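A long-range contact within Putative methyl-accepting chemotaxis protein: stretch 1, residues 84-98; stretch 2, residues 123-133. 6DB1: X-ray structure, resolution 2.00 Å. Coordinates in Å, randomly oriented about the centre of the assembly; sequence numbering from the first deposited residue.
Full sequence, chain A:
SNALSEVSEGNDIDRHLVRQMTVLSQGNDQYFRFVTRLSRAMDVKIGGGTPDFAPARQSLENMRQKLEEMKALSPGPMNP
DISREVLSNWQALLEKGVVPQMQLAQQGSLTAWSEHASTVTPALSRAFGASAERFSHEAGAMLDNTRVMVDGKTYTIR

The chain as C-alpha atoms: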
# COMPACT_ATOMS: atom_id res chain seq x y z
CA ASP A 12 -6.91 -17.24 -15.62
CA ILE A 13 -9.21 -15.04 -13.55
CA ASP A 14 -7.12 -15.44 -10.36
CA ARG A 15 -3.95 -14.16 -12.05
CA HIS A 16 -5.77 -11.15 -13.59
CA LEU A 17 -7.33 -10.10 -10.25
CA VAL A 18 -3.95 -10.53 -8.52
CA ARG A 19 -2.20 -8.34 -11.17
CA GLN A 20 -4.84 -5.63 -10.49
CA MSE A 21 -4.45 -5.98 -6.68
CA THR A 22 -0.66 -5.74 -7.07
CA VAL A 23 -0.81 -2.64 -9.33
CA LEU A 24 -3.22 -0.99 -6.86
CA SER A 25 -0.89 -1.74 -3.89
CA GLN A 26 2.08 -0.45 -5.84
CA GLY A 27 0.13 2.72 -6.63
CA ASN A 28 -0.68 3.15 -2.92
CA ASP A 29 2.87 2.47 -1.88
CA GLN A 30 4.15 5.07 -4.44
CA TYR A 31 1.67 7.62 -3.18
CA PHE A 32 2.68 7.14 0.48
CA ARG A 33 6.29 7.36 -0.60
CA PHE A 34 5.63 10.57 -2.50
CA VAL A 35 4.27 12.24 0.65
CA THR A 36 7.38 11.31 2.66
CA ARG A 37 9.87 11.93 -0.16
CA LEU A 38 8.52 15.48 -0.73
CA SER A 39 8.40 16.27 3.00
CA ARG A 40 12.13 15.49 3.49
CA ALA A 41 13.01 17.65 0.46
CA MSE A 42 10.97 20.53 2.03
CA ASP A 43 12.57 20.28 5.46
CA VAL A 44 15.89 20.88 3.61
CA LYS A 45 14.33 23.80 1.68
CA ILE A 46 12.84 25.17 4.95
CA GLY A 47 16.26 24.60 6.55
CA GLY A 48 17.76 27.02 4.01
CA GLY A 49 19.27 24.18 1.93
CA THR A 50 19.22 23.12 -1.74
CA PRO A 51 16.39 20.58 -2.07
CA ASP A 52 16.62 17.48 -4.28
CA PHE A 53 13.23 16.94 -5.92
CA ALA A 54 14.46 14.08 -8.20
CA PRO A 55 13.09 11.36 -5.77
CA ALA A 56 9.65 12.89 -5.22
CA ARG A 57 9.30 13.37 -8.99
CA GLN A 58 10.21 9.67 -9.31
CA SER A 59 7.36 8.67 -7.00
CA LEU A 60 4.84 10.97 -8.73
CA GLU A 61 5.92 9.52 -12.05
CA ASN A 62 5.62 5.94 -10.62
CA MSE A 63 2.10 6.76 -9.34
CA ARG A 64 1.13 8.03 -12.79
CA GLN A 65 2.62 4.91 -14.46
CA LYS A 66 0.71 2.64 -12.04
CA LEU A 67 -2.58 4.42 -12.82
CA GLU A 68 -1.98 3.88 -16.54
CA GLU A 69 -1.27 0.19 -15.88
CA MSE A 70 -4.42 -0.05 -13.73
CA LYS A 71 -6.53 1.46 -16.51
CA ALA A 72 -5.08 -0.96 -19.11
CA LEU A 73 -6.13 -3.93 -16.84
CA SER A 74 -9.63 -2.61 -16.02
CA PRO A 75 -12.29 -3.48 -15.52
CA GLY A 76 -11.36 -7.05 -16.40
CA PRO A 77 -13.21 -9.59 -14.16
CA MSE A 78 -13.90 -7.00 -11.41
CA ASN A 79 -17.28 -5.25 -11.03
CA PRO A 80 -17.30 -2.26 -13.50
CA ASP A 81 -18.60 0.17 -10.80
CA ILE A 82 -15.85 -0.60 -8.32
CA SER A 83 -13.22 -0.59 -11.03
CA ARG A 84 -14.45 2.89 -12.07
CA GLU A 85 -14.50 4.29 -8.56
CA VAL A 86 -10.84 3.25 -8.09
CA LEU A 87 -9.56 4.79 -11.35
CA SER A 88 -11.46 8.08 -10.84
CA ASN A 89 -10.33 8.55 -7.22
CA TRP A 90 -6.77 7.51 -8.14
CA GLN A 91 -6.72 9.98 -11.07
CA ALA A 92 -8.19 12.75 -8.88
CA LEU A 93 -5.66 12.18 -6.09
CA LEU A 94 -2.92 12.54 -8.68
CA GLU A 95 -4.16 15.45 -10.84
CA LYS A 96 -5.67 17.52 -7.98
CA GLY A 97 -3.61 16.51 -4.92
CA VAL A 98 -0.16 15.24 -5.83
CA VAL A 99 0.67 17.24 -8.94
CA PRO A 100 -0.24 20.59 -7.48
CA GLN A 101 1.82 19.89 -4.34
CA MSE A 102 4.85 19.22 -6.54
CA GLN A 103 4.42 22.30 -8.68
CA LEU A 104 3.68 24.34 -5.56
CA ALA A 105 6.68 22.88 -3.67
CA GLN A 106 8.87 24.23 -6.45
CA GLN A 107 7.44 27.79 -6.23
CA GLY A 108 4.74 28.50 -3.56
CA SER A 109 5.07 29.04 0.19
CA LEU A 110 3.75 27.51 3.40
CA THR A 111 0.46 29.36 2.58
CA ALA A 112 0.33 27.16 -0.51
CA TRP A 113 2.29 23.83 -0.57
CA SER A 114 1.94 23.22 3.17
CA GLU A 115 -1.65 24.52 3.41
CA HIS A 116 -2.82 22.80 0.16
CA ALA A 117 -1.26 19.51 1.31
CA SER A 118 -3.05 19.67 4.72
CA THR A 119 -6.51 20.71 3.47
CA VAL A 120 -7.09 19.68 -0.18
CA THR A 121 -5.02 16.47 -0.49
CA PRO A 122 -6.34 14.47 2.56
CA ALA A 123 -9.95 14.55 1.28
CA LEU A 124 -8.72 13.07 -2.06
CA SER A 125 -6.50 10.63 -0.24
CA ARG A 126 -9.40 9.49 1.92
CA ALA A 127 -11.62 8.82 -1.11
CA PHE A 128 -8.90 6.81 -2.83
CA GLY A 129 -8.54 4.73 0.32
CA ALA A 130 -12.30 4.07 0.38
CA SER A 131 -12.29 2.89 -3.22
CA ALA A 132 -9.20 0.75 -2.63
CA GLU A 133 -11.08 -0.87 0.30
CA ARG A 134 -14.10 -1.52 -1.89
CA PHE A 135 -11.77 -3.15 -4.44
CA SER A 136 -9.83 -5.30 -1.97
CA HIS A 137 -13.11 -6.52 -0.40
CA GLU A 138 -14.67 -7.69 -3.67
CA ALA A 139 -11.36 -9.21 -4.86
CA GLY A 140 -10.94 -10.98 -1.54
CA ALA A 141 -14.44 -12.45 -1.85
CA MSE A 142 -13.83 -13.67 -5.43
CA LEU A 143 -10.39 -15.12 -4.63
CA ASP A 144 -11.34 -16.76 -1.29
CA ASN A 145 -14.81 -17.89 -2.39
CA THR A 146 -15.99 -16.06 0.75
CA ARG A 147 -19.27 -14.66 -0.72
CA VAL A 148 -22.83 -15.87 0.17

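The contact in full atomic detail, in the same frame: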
# COMPACT_ATOMS: atom_id res chain seq x y z
N ARG A 84 -14.31 1.47 -11.72
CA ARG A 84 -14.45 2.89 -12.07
C ARG A 84 -14.20 3.83 -10.89
O ARG A 84 -13.62 4.89 -11.07
CB ARG A 84 -15.85 3.15 -12.64
CG ARG A 84 -15.87 3.04 -14.16
CD ARG A 84 -15.36 4.33 -14.76
NE ARG A 84 -14.61 4.16 -16.00
CZ ARG A 84 -13.29 4.30 -16.09
NH1 ARG A 84 -12.59 4.67 -15.03
NH2 ARG A 84 -12.69 4.12 -17.26
N GLU A 85 -14.70 3.47 -9.73
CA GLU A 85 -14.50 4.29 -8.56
C GLU A 85 -12.99 4.44 -8.29
O GLU A 85 -12.49 5.53 -8.04
CB GLU A 85 -15.23 3.65 -7.38
CG GLU A 85 -15.54 4.61 -6.26
CD GLU A 85 -16.00 3.93 -4.99
OE1 GLU A 85 -17.02 3.22 -5.03
OE2 GLU A 85 -15.34 4.12 -3.96
N VAL A 86 -12.27 3.31 -8.35
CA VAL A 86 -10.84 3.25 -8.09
C VAL A 86 -10.05 4.15 -9.05
O VAL A 86 -9.24 4.96 -8.61
CB VAL A 86 -10.34 1.79 -8.18
CG1 VAL A 86 -8.84 1.70 -8.38
CG2 VAL A 86 -10.79 0.99 -6.98
N LEU A 87 -10.29 4.01 -10.34
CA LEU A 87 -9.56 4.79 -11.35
C LEU A 87 -9.87 6.29 -11.21
O LEU A 87 -8.97 7.11 -11.36
CB LEU A 87 -9.92 4.28 -12.74
CG LEU A 87 -9.57 2.82 -13.03
CD1 LEU A 87 -10.09 2.38 -14.39
CD2 LEU A 87 -8.07 2.61 -12.93
N SER A 88 -11.12 6.65 -10.94
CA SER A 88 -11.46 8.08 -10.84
C SER A 88 -10.86 8.70 -9.59
O SER A 88 -10.37 9.82 -9.65
CB SER A 88 -12.94 8.29 -10.88
OG SER A 88 -13.42 8.00 -12.17
N ASN A 89 -10.89 8.01 -8.47
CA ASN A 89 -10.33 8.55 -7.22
C ASN A 89 -8.80 8.56 -7.30
O ASN A 89 -8.14 9.48 -6.78
CB ASN A 89 -10.87 7.81 -5.99
CG ASN A 89 -12.34 8.10 -5.76
OD1 ASN A 89 -12.88 9.03 -6.36
ND2 ASN A 89 -12.97 7.36 -4.87
N TRP A 90 -8.22 7.56 -7.97
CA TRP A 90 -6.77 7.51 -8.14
C TRP A 90 -6.35 8.71 -8.99
O TRP A 90 -5.44 9.46 -8.63
CB TRP A 90 -6.37 6.21 -8.84
CG TRP A 90 -4.92 5.85 -8.85
CD1 TRP A 90 -3.84 6.68 -8.86
CD2 TRP A 90 -4.39 4.53 -9.02
NE1 TRP A 90 -2.68 5.96 -8.93
CE2 TRP A 90 -2.99 4.63 -9.04
CE3 TRP A 90 -4.97 3.26 -9.08
CZ2 TRP A 90 -2.17 3.52 -9.16
CZ3 TRP A 90 -4.16 2.16 -9.20
CH2 TRP A 90 -2.78 2.29 -9.26
N GLN A 91 -7.04 8.89 -10.12
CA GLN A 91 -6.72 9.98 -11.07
C GLN A 91 -6.92 11.35 -10.39
O GLN A 91 -6.14 12.27 -10.63
CB GLN A 91 -7.52 9.85 -12.36
CG GLN A 91 -7.26 10.99 -13.34
CD GLN A 91 -7.73 10.68 -14.74
OE1 GLN A 91 -7.67 9.54 -15.20
NE2 GLN A 91 -8.14 11.71 -15.47
N ALA A 92 -7.95 11.49 -9.56
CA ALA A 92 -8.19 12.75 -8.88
C ALA A 92 -7.05 13.03 -7.88
O ALA A 92 -6.51 14.14 -7.84
CB ALA A 92 -9.53 12.72 -8.19
N LEU A 93 -6.70 12.03 -7.08
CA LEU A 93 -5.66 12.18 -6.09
C LEU A 93 -4.38 12.70 -6.75
O LEU A 93 -3.70 13.57 -6.20
CB LEU A 93 -5.43 10.82 -5.42
CG LEU A 93 -4.25 10.72 -4.46
CD1 LEU A 93 -4.30 11.82 -3.40
CD2 LEU A 93 -4.23 9.35 -3.81
N LEU A 94 -4.11 12.20 -7.95
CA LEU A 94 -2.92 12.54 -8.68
C LEU A 94 -3.02 13.93 -9.32
O LEU A 94 -2.12 14.75 -9.13
CB LEU A 94 -2.70 11.48 -9.77
CG LEU A 94 -1.55 11.73 -10.74
CD1 LEU A 94 -0.19 11.63 -10.04
CD2 LEU A 94 -1.61 10.74 -11.90
N GLU A 95 -4.08 14.18 -10.08
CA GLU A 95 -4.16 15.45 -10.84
C GLU A 95 -4.58 16.64 -9.97
O GLU A 95 -4.30 17.77 -10.36
CB GLU A 95 -5.13 15.30 -12.01
CG GLU A 95 -4.52 14.53 -13.16
CD GLU A 95 -5.52 13.92 -14.12
OE1 GLU A 95 -5.13 12.96 -14.83
OE2 GLU A 95 -6.69 14.39 -14.16
N LYS A 96 -5.20 16.41 -8.82
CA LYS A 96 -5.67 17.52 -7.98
C LYS A 96 -4.92 17.58 -6.64
O LYS A 96 -4.92 18.64 -6.01
CB LYS A 96 -7.17 17.39 -7.70
CG LYS A 96 -8.08 17.41 -8.92
CD LYS A 96 -9.53 17.20 -8.57
CE LYS A 96 -10.46 17.20 -9.77
NZ LYS A 96 -11.87 16.98 -9.37
N GLY A 97 -4.31 16.49 -6.20
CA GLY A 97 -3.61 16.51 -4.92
C GLY A 97 -2.10 16.55 -5.07
O GLY A 97 -1.45 17.53 -4.72
N VAL A 98 -1.58 15.48 -5.67
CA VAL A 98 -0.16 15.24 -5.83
C VAL A 98 0.53 16.23 -6.77
O VAL A 98 1.58 16.77 -6.43
CB VAL A 98 0.06 13.80 -6.32
CG1 VAL A 98 1.46 13.58 -6.85
CG2 VAL A 98 -0.28 12.79 -5.23
N ALA A 123 -8.62 14.94 1.74
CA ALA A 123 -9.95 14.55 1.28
C ALA A 123 -9.85 13.56 0.10
O ALA A 123 -10.55 12.57 0.06
CB ALA A 123 -10.73 15.78 0.87
N LEU A 124 -8.96 13.87 -0.84
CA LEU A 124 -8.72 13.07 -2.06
C LEU A 124 -8.07 11.74 -1.70
O LEU A 124 -8.34 10.70 -2.32
CB LEU A 124 -7.81 13.87 -3.00
CG LEU A 124 -8.38 15.20 -3.49
CD1 LEU A 124 -7.33 15.99 -4.25
CD2 LEU A 124 -9.61 14.96 -4.35
N SER A 125 -7.20 11.80 -0.70
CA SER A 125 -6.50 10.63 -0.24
C SER A 125 -7.51 9.68 0.41
O SER A 125 -7.54 8.50 0.12
CB SER A 125 -5.40 11.01 0.71
OG SER A 125 -4.58 9.90 1.00
N ARG A 126 -8.41 10.24 1.20
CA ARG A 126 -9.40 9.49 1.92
C ARG A 126 -10.35 8.79 0.94
O ARG A 126 -10.71 7.62 1.15
CB ARG A 126 -10.10 10.41 2.92
CG ARG A 126 -10.98 9.69 3.93
CD ARG A 126 -11.23 10.52 5.19
NE ARG A 126 -11.69 11.88 4.94
CZ ARG A 126 -10.91 12.96 4.92
NH1 ARG A 126 -9.61 12.86 5.17
NH2 ARG A 126 -11.43 14.15 4.67
N ALA A 127 -10.71 9.43 -0.16
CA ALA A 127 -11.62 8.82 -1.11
C ALA A 127 -10.91 7.67 -1.83
O ALA A 127 -11.52 6.65 -2.11
CB ALA A 127 -12.13 9.85 -2.08
N PHE A 128 -9.64 7.85 -2.15
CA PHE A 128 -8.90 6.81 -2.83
C PHE A 128 -8.84 5.58 -1.91
O PHE A 128 -9.03 4.44 -2.35
CB PHE A 128 -7.51 7.30 -3.22
CG PHE A 128 -6.59 6.22 -3.74
CD1 PHE A 128 -6.75 5.72 -5.02
CD2 PHE A 128 -5.58 5.72 -2.95
CE1 PHE A 128 -5.91 4.73 -5.50
CE2 PHE A 128 -4.74 4.73 -3.43
CZ PHE A 128 -4.91 4.23 -4.70
N GLY A 129 -8.59 5.83 -0.64
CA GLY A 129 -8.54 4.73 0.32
C GLY A 129 -9.86 4.00 0.41
O GLY A 129 -9.88 2.77 0.59
N ALA A 130 -10.98 4.72 0.26
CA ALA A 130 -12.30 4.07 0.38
C ALA A 130 -12.55 3.18 -0.84
O ALA A 130 -13.09 2.07 -0.73
CB ALA A 130 -13.39 5.10 0.56
N SER A 131 -12.15 3.68 -2.00
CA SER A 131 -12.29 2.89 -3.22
C SER A 131 -11.36 1.68 -3.15
O SER A 131 -11.74 0.59 -3.52
CB SER A 131 -12.02 3.74 -4.45
OG SER A 131 -12.88 4.86 -4.49
N ALA A 132 -10.13 1.88 -2.69
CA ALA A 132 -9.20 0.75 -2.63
C ALA A 132 -9.77 -0.33 -1.71
O ALA A 132 -9.60 -1.50 -1.99
CB ALA A 132 -7.83 1.21 -2.18
N GLU A 133 -10.45 0.08 -0.63
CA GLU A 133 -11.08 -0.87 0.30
C GLU A 133 -12.19 -1.64 -0.41
O GLU A 133 -12.33 -2.84 -0.26
CB GLU A 133 -11.69 -0.16 1.51
CG GLU A 133 -10.67 0.49 2.43
CD GLU A 133 -10.46 -0.18 3.78
OE1 GLU A 133 -11.10 -1.21 4.03
OE2 GLU A 133 -9.62 0.33 4.56
O HOH W 1 -14.60 6.52 -2.60
O HOH W 2 -9.47 10.87 -4.60

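Two helices pack nearly antiparallel, their axes 8.5 Å apart at closest approach and their N-to-C directions 157° apart, so the register runs in reverse: Val86 lies nearest Ser131, Asn89 nearest Phe128 and Leu93 nearest Leu124, CA to CA.

One end is polar. Ser131 points toward the opposing helix, and its m rotamer (-57°) places OG where it donates to Glu85 OE2 at 2.6 Å. Glu85, extended with chi1 and chi2 both t, brings its carboxylate to that hydroxyl. Ser131 OG also accepts a weak bond from Asn89 ND2 (2.5 Å, but with an N-H...acceptor angle of 127°). Asn89 points toward the other helix, and chi1 m with chi2 at -13° puts ND2 within reach of a second acceptor, Ala127 O, in another weak bond at 3.2 Å; that carbonyl is already taken by the backbone N of Ser131. The rule here is that one short amide can serve a hydroxyl and a carbonyl a turn apart. Water 1 ties this cluster together, donating to Glu85 OE2 and Ala127 O; water 2 bridges the helices further along, donating to Asn89 O and Leu124 O.

Beside this lies the aromatic pair. Phe128 leaves its backbone sideways, and chi1 t carries the ring to Trp90, also t, so that its edge meets the face of the five-membered ring, with centroids 5.1 Å apart and planes at 67°. Leu93, t/p, straddles two neighbours: CD2 lies 3.9 Å from Phe128 CB, while CD1 lies 4.1 Å from Leu124 CB.

At the far end Leu124, m/t, is a knob in the hole formed by Ala92, Leu93, Lys96 and Gly97, the last three within the wider pi-type turn at 93-98. Leu124 CD1 comes within 3.6 Å of Gly97 N and 3.7 Å of Lys96 CB, whose side chain then leads away. A CB on Gly97 would sit tightly against Leu124 CD1 (3.4 Å) and clash with Leu93 O (2.8 Å).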